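Local coordinates for protein mRNA export factor MEX67 (Candida albicans, PDB 1Q40) that probably helps carry mRNA out of the nucleus, its NTF2-like domain pairing with a second, different protein chain, at residues Leu131-Val145 / Pro177-Pro191. Residues are numbered along the deposited sequence; the frame is centred on the assembly and turned at random.
Sequences LNGIMITLHGSFDEV and PLSKKSFDRTFVVIP
Phe-183 and Gly-140 pair through two backbone hydrogen bonds within two long antiparallel strands, 134-146 and 181-190, central to the curved sheet of this NTF2-like domain. Regular pairing runs from Ile-134 opposite Val-189 to Phe-142 opposite Lys-181. On the face that carries Ile-136, Leu-138 and Phe-187, helix 14-29 packs against the sheet. From Phe-183 CB, 4.2 Å from Phe-142 CE2, the side chain leads outward; with chi1 at 78° CG sits between the backbone N and the carbonyl carbon, which swings the ring across to the neighbouring strand. There CD2 touches Phe-142 CD2 at 3.6 Å, CE2 reaches Ser-141 N, and one ring face covers Gly-140 N. At the far end CZ meets Leu-138 CD2, 3.9 Å away, at the ring edge. The two phenyl planes are 38° apart, and His-112 meets both rings.

The other face is polar through its middle, from Thr-137 and Thr-186 to Ser-141 and Ser-182, and in part turned to the chain of another protein, whose polar side chain bonds Thr-186 OG1. Beyond the paired region, Glu-144 divides its carboxylate: OE1 accepts from Ser-179 N, while OE2 takes Lys-181 NZ at 2.8 Å in a salt bridge and the hydroxyl of Tyr-73. Back on the polar face, Glu-124 holds His-139 NE2 and Arg-207 pairs with Asp-184 OD2; between them His-139 ND1 donates a nearly straight, very short 2.5 Å bond to Asp-184 OD1, ring and carboxylate planes 70° apart.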
loop_
_atom_site.group_PDB
_atom_site.type_symbol
_atom_site.label_atom_id
_atom_site.label_comp_id
_atom_site.label_asym_id
_atom_site.label_seq_id
_atom_site.Cartn_x
_atom_site.Cartn_y
_atom_site.Cartn_z
ATOM N N LEU B 131 4.419 -18.116 -11.569
ATOM C CA LEU B 131 5.092 -18.925 -10.542
ATOM C C LEU B 131 4.152 -19.595 -9.528
ATOM O O LEU B 131 4.589 -19.995 -8.449
ATOM C CB LEU B 131 6.143 -18.082 -9.798
ATOM C CG LEU B 131 7.172 -17.310 -10.632
ATOM C CD1 LEU B 131 8.190 -16.641 -9.717
ATOM C CD2 LEU B 131 7.868 -18.221 -11.637
ATOM N N ASN B 132 2.876 -19.731 -9.879
ATOM C CA ASN B 132 1.873 -20.299 -8.978
ATOM C C ASN B 132 1.940 -19.722 -7.552
ATOM O O ASN B 132 1.791 -20.443 -6.566
ATOM C CB ASN B 132 1.984 -21.834 -8.965
ATOM C CG ASN B 132 0.664 -22.517 -9.287
ATOM O OD1 ASN B 132 0.049 -23.146 -8.422
ATOM N ND2 ASN B 132 0.220 -22.391 -10.534
ATOM N N GLY B 133 2.152 -18.412 -7.458
ATOM C CA GLY B 133 2.254 -17.738 -6.177
ATOM C C GLY B 133 0.943 -17.123 -5.726
ATOM O O GLY B 133 -0.018 -17.054 -6.491
ATOM N N ILE B 134 0.903 -16.701 -4.463
ATOM C CA ILE B 134 -0.210 -15.925 -3.935
ATOM C C ILE B 134 0.308 -14.640 -3.293
ATOM O O ILE B 134 1.436 -14.586 -2.821
ATOM C CB ILE B 134 -1.076 -16.756 -2.938
ATOM C CG1 ILE B 134 -0.301 -17.128 -1.678
ATOM C CG2 ILE B 134 -1.603 -18.039 -3.608
ATOM C CD1 ILE B 134 -1.199 -17.501 -0.533
HETATM N N MSE B 135 -0.532 -13.613 -3.318
HETATM C CA MSE B 135 -0.272 -12.328 -2.684
HETATM C C MSE B 135 -1.052 -12.290 -1.393
HETATM O O MSE B 135 -2.242 -12.565 -1.397
HETATM C CB MSE B 135 -0.788 -11.190 -3.555
HETATM C CG MSE B 135 -0.152 -11.081 -4.910
HETATM SE SE MSE B 135 1.116 -9.608 -4.948
HETATM C CE MSE B 135 0.028 -8.164 -5.202
ATOM N N ILE B 136 -0.383 -11.951 -0.297
ATOM C CA ILE B 136 -1.036 -11.735 0.987
ATOM C C ILE B 136 -0.699 -10.332 1.494
ATOM O O ILE B 136 0.469 -10.012 1.691
ATOM C CB ILE B 136 -0.567 -12.777 2.025
ATOM C CG1 ILE B 136 -0.749 -14.208 1.503
ATOM C CG2 ILE B 136 -1.330 -12.578 3.333
ATOM C CD1 ILE B 136 0.016 -15.254 2.293
ATOM N N THR B 137 -1.723 -9.510 1.703
ATOM C CA THR B 137 -1.551 -8.181 2.283
ATOM C C THR B 137 -2.326 -8.054 3.597
ATOM O O THR B 137 -3.529 -8.310 3.652
ATOM C CB THR B 137 -1.981 -7.109 1.279
ATOM O OG1 THR B 137 -1.066 -7.115 0.180
ATOM C CG2 THR B 137 -1.831 -5.709 1.838
ATOM N N LEU B 138 -1.612 -7.660 4.648
ATOM C CA LEU B 138 -2.165 -7.504 5.978
ATOM C C LEU B 138 -2.104 -6.037 6.377
ATOM O O LEU B 138 -1.116 -5.357 6.107
ATOM C CB LEU B 138 -1.358 -8.348 6.969
ATOM C CG LEU B 138 -1.780 -8.283 8.446
ATOM C CD1 LEU B 138 -3.123 -8.935 8.632
ATOM C CD2 LEU B 138 -0.721 -8.902 9.366
ATOM N N HIS B 139 -3.175 -5.557 7.011
ATOM C CA HIS B 139 -3.285 -4.183 7.507
ATOM C C HIS B 139 -3.648 -4.224 8.980
ATOM O O HIS B 139 -4.485 -5.024 9.387
ATOM C CB HIS B 139 -4.371 -3.398 6.768
ATOM C CG HIS B 139 -4.321 -3.532 5.274
ATOM N ND1 HIS B 139 -3.556 -2.709 4.478
ATOM C CD2 HIS B 139 -4.978 -4.365 4.433
ATOM C CE1 HIS B 139 -3.714 -3.057 3.213
ATOM N NE2 HIS B 139 -4.571 -4.061 3.159
ATOM N N GLY B 140 -3.045 -3.357 9.785
ATOM C CA GLY B 140 -3.372 -3.314 11.197
ATOM C C GLY B 140 -2.500 -2.390 12.017
ATOM O O GLY B 140 -2.034 -1.359 11.525
ATOM N N SER B 141 -2.289 -2.772 13.273
ATOM C CA SER B 141 -1.421 -2.034 14.192
ATOM C C SER B 141 -0.635 -2.965 15.119
ATOM O O SER B 141 -0.924 -4.155 15.214
ATOM C CB SER B 141 -2.253 -1.044 15.020
ATOM O OG SER B 141 -3.251 -1.731 15.778
ATOM N N PHE B 142 0.390 -2.419 15.767
ATOM C CA PHE B 142 1.159 -3.156 16.771
ATOM C C PHE B 142 1.622 -2.249 17.906
ATOM O O PHE B 142 1.607 -1.019 17.786
ATOM C CB PHE B 142 2.354 -3.910 16.148
ATOM C CG PHE B 142 3.339 -3.029 15.393
ATOM C CD1 PHE B 142 4.257 -2.226 16.068
ATOM C CD2 PHE B 142 3.360 -3.026 14.015
ATOM C CE1 PHE B 142 5.165 -1.414 15.365
ATOM C CE2 PHE B 142 4.267 -2.217 13.308
ATOM C CZ PHE B 142 5.165 -1.425 13.986
ATOM N N ASP B 143 1.993 -2.872 19.023
ATOM C CA ASP B 143 2.683 -2.206 20.115
ATOM C C ASP B 143 4.171 -2.457 19.955
ATOM O O ASP B 143 4.580 -3.523 19.511
ATOM C CB ASP B 143 2.239 -2.773 21.458
ATOM C CG ASP B 143 0.812 -2.445 21.773
ATOM O OD1 ASP B 143 0.579 -1.341 22.309
ATOM O OD2 ASP B 143 -0.142 -3.215 21.515
ATOM N N GLU B 144 4.981 -1.469 20.303
ATOM C CA GLU B 144 6.416 -1.667 20.389
ATOM C C GLU B 144 6.727 -1.963 21.841
ATOM O O GLU B 144 6.381 -1.176 22.711
ATOM C CB GLU B 144 7.160 -0.429 19.910
ATOM C CG GLU B 144 6.979 -0.173 18.426
ATOM C CD GLU B 144 7.582 1.147 17.974
ATOM O OE1 GLU B 144 8.021 1.929 18.839
ATOM O OE2 GLU B 144 7.601 1.412 16.749
ATOM N N VAL B 145 7.356 -3.107 22.097
ATOM C CA VAL B 145 7.645 -3.562 23.463
ATOM C C VAL B 145 9.110 -3.391 23.881
ATOM O O VAL B 145 9.428 -3.444 25.065
ATOM C CB VAL B 145 7.217 -5.030 23.671
ATOM C CG1 VAL B 145 5.711 -5.179 23.480
ATOM C CG2 VAL B 145 7.962 -5.977 22.734
ATOM N N PRO B 177 11.470 7.220 21.862
ATOM C CA PRO B 177 10.304 6.619 22.509
ATOM C C PRO B 177 9.729 5.449 21.702
ATOM O O PRO B 177 9.817 5.413 20.470
ATOM C CB PRO B 177 9.312 7.783 22.619
ATOM C CG PRO B 177 9.689 8.722 21.527
ATOM C CD PRO B 177 11.155 8.539 21.292
ATOM N N LEU B 178 9.196 4.474 22.424
ATOM C CA LEU B 178 8.457 3.381 21.821
ATOM C C LEU B 178 6.992 3.795 21.818
ATOM O O LEU B 178 6.532 4.435 22.752
ATOM C CB LEU B 178 8.663 2.082 22.608
ATOM C CG LEU B 178 10.105 1.589 22.783
ATOM C CD1 LEU B 178 10.157 0.485 23.818
ATOM C CD2 LEU B 178 10.719 1.115 21.484
ATOM N N SER B 179 6.279 3.447 20.755
ATOM C CA SER B 179 4.858 3.751 20.614
ATOM C C SER B 179 4.194 2.793 19.628
ATOM O O SER B 179 4.863 2.110 18.847
ATOM C CB SER B 179 4.652 5.197 20.123
ATOM O OG SER B 179 4.898 5.315 18.713
ATOM N N LYS B 180 2.868 2.771 19.661
ATOM C CA LYS B 180 2.083 2.024 18.702
ATOM C C LYS B 180 2.323 2.596 17.314
ATOM O O LYS B 180 2.574 3.782 17.171
ATOM C CB LYS B 180 0.585 2.112 19.019
ATOM C CG LYS B 180 0.198 1.473 20.334
ATOM C CD LYS B 180 -1.289 1.638 20.600
ATOM C CE LYS B 180 -2.077 0.396 20.206
ATOM N NZ LYS B 180 -2.767 -0.218 21.370
ATOM N N LYS B 181 2.269 1.731 16.306
ATOM C CA LYS B 181 2.262 2.157 14.908
ATOM C C LYS B 181 1.164 1.398 14.153
ATOM O O LYS B 181 0.772 0.315 14.547
ATOM C CB LYS B 181 3.610 1.871 14.245
ATOM C CG LYS B 181 4.838 2.427 14.975
ATOM C CD LYS B 181 4.984 3.924 14.796
ATOM C CE LYS B 181 6.369 4.400 15.231
ATOM N NZ LYS B 181 6.672 4.030 16.644
ATOM N N SER B 182 0.659 1.982 13.075
ATOM C CA SER B 182 -0.162 1.222 12.137
ATOM C C SER B 182 0.734 0.813 10.982
ATOM O O SER B 182 1.841 1.339 10.825
ATOM C CB SER B 182 -1.371 2.024 11.665
ATOM O OG SER B 182 -2.341 2.081 12.695
ATOM N N PHE B 183 0.281 -0.163 10.208
ATOM C CA PHE B 183 1.100 -0.724 9.144
ATOM C C PHE B 183 0.295 -1.514 8.121
ATOM O O PHE B 183 -0.851 -1.925 8.361
ATOM C CB PHE B 183 2.155 -1.666 9.742
ATOM C CG PHE B 183 1.605 -3.013 10.115
ATOM C CD1 PHE B 183 1.663 -4.076 9.211
ATOM C CD2 PHE B 183 0.994 -3.208 11.342
ATOM C CE1 PHE B 183 1.122 -5.318 9.530
ATOM C CE2 PHE B 183 0.452 -4.460 11.686
ATOM C CZ PHE B 183 0.522 -5.516 10.785
ATOM N N ASP B 184 0.951 -1.731 6.981
ATOM C CA ASP B 184 0.508 -2.644 5.940
ATOM C C ASP B 184 1.715 -3.466 5.497
ATOM O O ASP B 184 2.808 -2.939 5.370
ATOM C CB ASP B 184 -0.054 -1.863 4.763
ATOM C CG ASP B 184 -0.919 -0.684 5.202
ATOM O OD1 ASP B 184 -2.159 -0.878 5.355
ATOM O OD2 ASP B 184 -0.433 0.462 5.416
ATOM N N ARG B 185 1.515 -4.753 5.255
ATOM C CA ARG B 185 2.597 -5.628 4.864
ATOM C C ARG B 185 2.136 -6.589 3.768
ATOM O O ARG B 185 1.116 -7.255 3.921
ATOM C CB ARG B 185 3.089 -6.416 6.071
ATOM C CG ARG B 185 4.458 -7.041 5.868
ATOM C CD ARG B 185 5.092 -7.571 7.153
ATOM N NE ARG B 185 6.457 -8.013 6.897
ATOM C CZ ARG B 185 7.355 -8.300 7.830
ATOM N NH1 ARG B 185 8.563 -8.704 7.467
ATOM N NH2 ARG B 185 7.067 -8.183 9.111
ATOM N N THR B 186 2.917 -6.668 2.695
ATOM C CA THR B 186 2.607 -7.473 1.515
ATOM C C THR B 186 3.674 -8.541 1.303
ATOM O O THR B 186 4.861 -8.237 1.235
ATOM C CB THR B 186 2.520 -6.563 0.271
ATOM O OG1 THR B 186 1.417 -5.671 0.411
ATOM C CG2 THR B 186 2.183 -7.355 -0.996
ATOM N N PHE B 187 3.228 -9.790 1.201
ATOM C CA PHE B 187 4.073 -10.936 0.914
ATOM C C PHE B 187 3.695 -11.509 -0.468
ATOM O O PHE B 187 2.515 -11.653 -0.772
ATOM C CB PHE B 187 3.847 -12.042 1.952
ATOM C CG PHE B 187 4.105 -11.632 3.383
ATOM C CD1 PHE B 187 5.350 -11.824 3.958
ATOM C CD2 PHE B 187 3.083 -11.111 4.166
ATOM C CE1 PHE B 187 5.590 -11.482 5.285
ATOM C CE2 PHE B 187 3.305 -10.759 5.496
ATOM C CZ PHE B 187 4.562 -10.954 6.056
ATOM N N VAL B 188 4.683 -11.831 -1.296
ATOM C CA VAL B 188 4.473 -12.741 -2.421
ATOM C C VAL B 188 5.051 -14.082 -1.983
ATOM O O VAL B 188 6.249 -14.185 -1.736
ATOM C CB VAL B 188 5.174 -12.263 -3.706
ATOM C CG1 VAL B 188 4.957 -13.258 -4.847
ATOM C CG2 VAL B 188 4.678 -10.890 -4.102
ATOM N N VAL B 189 4.197 -15.095 -1.857
ATOM C CA VAL B 189 4.602 -16.421 -1.392
ATOM C C VAL B 189 4.524 -17.427 -2.549
ATOM O O VAL B 189 3.526 -17.475 -3.264
ATOM C CB VAL B 189 3.716 -16.894 -0.218
ATOM C CG1 VAL B 189 4.281 -18.167 0.417
ATOM C CG2 VAL B 189 3.570 -15.784 0.830
ATOM N N ILE B 190 5.579 -18.221 -2.722
ATOM C CA ILE B 190 5.673 -19.188 -3.819
ATOM C C ILE B 190 5.961 -20.616 -3.305
ATOM O O ILE B 190 6.381 -20.787 -2.163
ATOM C CB ILE B 190 6.746 -18.729 -4.848
ATOM C CG1 ILE B 190 8.140 -18.665 -4.214
ATOM C CG2 ILE B 190 6.379 -17.366 -5.430
ATOM C CD1 ILE B 190 9.262 -18.376 -5.205
ATOM N N PRO B 191 5.706 -21.641 -4.124
ATOM C CA PRO B 191 6.046 -23.028 -3.757
ATOM C C PRO B 191 7.545 -23.280 -3.514
ATOM O O PRO B 191 7.900 -23.895 -2.507
ATOM C CB PRO B 191 5.554 -23.843 -4.961
ATOM C CG PRO B 191 4.550 -22.984 -5.627
ATOM C CD PRO B 191 5.037 -21.577 -5.437
HETATM O O HOH W 1 9.840 3.779 18.224
#